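PDB 6IWR: N-acetylgalactosaminyltransferase 7 from Homo sapiens, which belongs to the polypeptide GalNAc transferase family and joins a GT-A glycosyltransferase domain to a ricin-type beta-trefoil lectin domain. Local coordinates for residues P325-G330 with E358-I363. Residues are numbered along the deposited sequence; the frame is centred on the assembly and turned at random.
Sequences PAMAGG and EISYKI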
loop_
_atom_site.group_PDB
_atom_site.type_symbol
_atom_site.label_atom_id
_atom_site.label_comp_id
_atom_site.label_asym_id
_atom_site.label_seq_id
_atom_site.Cartn_x
_atom_site.Cartn_y
_atom_site.Cartn_z
ATOM N N PRO A 325 -3.971 7.127 30.694
ATOM C CA PRO A 325 -4.855 8.257 30.372
ATOM C C PRO A 325 -6.017 7.863 29.467
ATOM O O PRO A 325 -7.059 8.536 29.492
ATOM C CB PRO A 325 -3.922 9.268 29.684
ATOM C CG PRO A 325 -2.518 8.789 29.968
ATOM C CD PRO A 325 -2.641 7.280 30.087
ATOM N N ALA A 326 -5.873 6.789 28.684
ATOM C CA ALA A 326 -6.898 6.361 27.741
ATOM C C ALA A 326 -6.804 4.849 27.526
ATOM O O ALA A 326 -5.817 4.206 27.899
ATOM C CB ALA A 326 -6.748 7.096 26.406
ATOM N N MET A 327 -7.837 4.287 26.890
ATOM C CA MET A 327 -7.884 2.884 26.505
ATOM C C MET A 327 -7.932 2.774 24.982
ATOM O O MET A 327 -8.349 3.706 24.289
ATOM C CB MET A 327 -9.111 2.197 27.125
ATOM C CG MET A 327 -10.392 2.899 26.678
ATOM S SD MET A 327 -11.914 1.939 26.798
ATOM C CE MET A 327 -12.231 2.129 28.544
ATOM N N ALA A 328 -7.498 1.631 24.447
ATOM C CA ALA A 328 -7.629 1.429 23.008
ATOM C C ALA A 328 -9.091 1.469 22.592
ATOM O O ALA A 328 -9.431 2.061 21.566
ATOM C CB ALA A 328 -6.986 0.109 22.582
ATOM N N GLY A 329 -9.976 0.858 23.385
ATOM C CA GLY A 329 -11.406 1.031 23.197
ATOM C C GLY A 329 -12.257 -0.219 23.084
ATOM O O GLY A 329 -13.415 -0.223 23.511
ATOM N N GLY A 330 -11.723 -1.280 22.490
ATOM C CA GLY A 330 -12.523 -2.468 22.262
ATOM C C GLY A 330 -12.810 -3.293 23.503
ATOM O O GLY A 330 -13.924 -3.797 23.667
ATOM N N GLU A 358 -13.467 9.476 24.483
ATOM C CA GLU A 358 -14.568 10.120 25.164
ATOM C C GLU A 358 -14.902 9.512 26.524
ATOM O O GLU A 358 -15.080 10.237 27.484
ATOM C CB GLU A 358 -15.798 10.060 24.272
ATOM C CG GLU A 358 -16.871 11.058 24.626
ATOM C CD GLU A 358 -18.115 10.428 25.188
ATOM O OE1 GLU A 358 -18.323 9.237 24.991
ATOM O OE2 GLU A 358 -18.885 11.133 25.838
ATOM N N ILE A 359 -14.947 8.186 26.603
ATOM C CA ILE A 359 -15.171 7.494 27.868
ATOM C C ILE A 359 -13.968 7.654 28.784
ATOM O O ILE A 359 -14.134 7.799 30.003
ATOM C CB ILE A 359 -15.516 6.012 27.602
ATOM C CG1 ILE A 359 -16.043 5.328 28.865
ATOM C CG2 ILE A 359 -14.299 5.252 27.105
ATOM C CD1 ILE A 359 -17.373 5.806 29.306
ATOM N N SER A 360 -12.745 7.661 28.226
ATOM C CA SER A 360 -11.551 7.913 29.043
ATOM C C SER A 360 -11.601 9.284 29.715
ATOM O O SER A 360 -11.428 9.392 30.935
ATOM C CB SER A 360 -10.284 7.809 28.197
ATOM O OG SER A 360 -10.165 6.535 27.609
ATOM N N TYR A 361 -11.798 10.353 28.935
ATOM C CA TYR A 361 -11.863 11.679 29.544
ATOM C C TYR A 361 -13.002 11.751 30.566
ATOM O O TYR A 361 -12.783 12.179 31.704
ATOM C CB TYR A 361 -11.990 12.769 28.473
ATOM C CG TYR A 361 -10.944 12.676 27.375
ATOM C CD1 TYR A 361 -9.620 12.405 27.672
ATOM C CD2 TYR A 361 -11.299 12.843 26.039
ATOM C CE1 TYR A 361 -8.674 12.314 26.671
ATOM C CE2 TYR A 361 -10.372 12.756 25.028
ATOM C CZ TYR A 361 -9.057 12.491 25.339
ATOM O OH TYR A 361 -8.121 12.389 24.323
ATOM N N LYS A 362 -14.211 11.286 30.203
ATOM C CA LYS A 362 -15.306 11.253 31.183
ATOM C C LYS A 362 -14.865 10.608 32.497
ATOM O O LYS A 362 -15.074 11.169 33.583
ATOM C CB LYS A 362 -16.535 10.505 30.641
ATOM C CG LYS A 362 -17.359 11.300 29.668
ATOM C CD LYS A 362 -18.825 10.925 29.689
ATOM C CE LYS A 362 -19.127 9.775 28.751
ATOM N NZ LYS A 362 -20.348 10.042 27.955
ATOM N N ILE A 363 -14.287 9.404 32.424
ATOM C CA ILE A 363 -13.964 8.696 33.657
ATOM C C ILE A 363 -12.992 9.520 34.493
ATOM O O ILE A 363 -13.174 9.708 35.706
ATOM C CB ILE A 363 -13.388 7.309 33.353
ATOM C CG1 ILE A 363 -14.473 6.401 32.815
ATOM C CG2 ILE A 363 -12.761 6.738 34.593
ATOM C CD1 ILE A 363 -13.940 5.060 32.347
#
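Ser-360 and Met-327 form the polar part of this contact: the amide N of Met-327 lies 3.3 Å from OG of Ser-360, and the long separation and the N-H···O angle of 143° make this a weak bond. In Ser-360 a chi1 of -59° sets OG anti to the carbonyl carbon, within reach both of this amide and of the carbonyl O of Asn-356, one turn earlier in helix 355-365, to which the hydroxyl also bonds. Asn-356 contributes again through its ND2, which donates a hydrogen bond to the carbonyl O of Met-327. Ser-360 and Asn-356 thus meet the N-H and the C=O of Met-327, the first only weakly.

The serine side chain packs against the loop backbone beside this bond. Ser-360 points its CB at the loop, with the CA atoms of Ala-326 and Ser-360 5.1 Å apart. CB of Ser-360 lies 3.6 Å from the carbonyl O of Pro-325, and OG of Ser-360 lies 3.3 Å from CA of Ala-326.

The apolar part is a single pair meeting obliquely. With the Met-327 chain bent at chi3 (80°), its CE comes 4.0 Å from CG2 of Ile-359, which packs on Phe-339 and Leu-342 of helix 336-342. The Met-327 side chain is about 13 Å from the bound manganese ion, too far for direct contact.

All touching residues are buried. Met-327 of the loop and Ile-363 of the helix both reach Cys-265 of strand 264-274 in the mixed sheet, consistent with the alpha/beta layering of a GT-A domain.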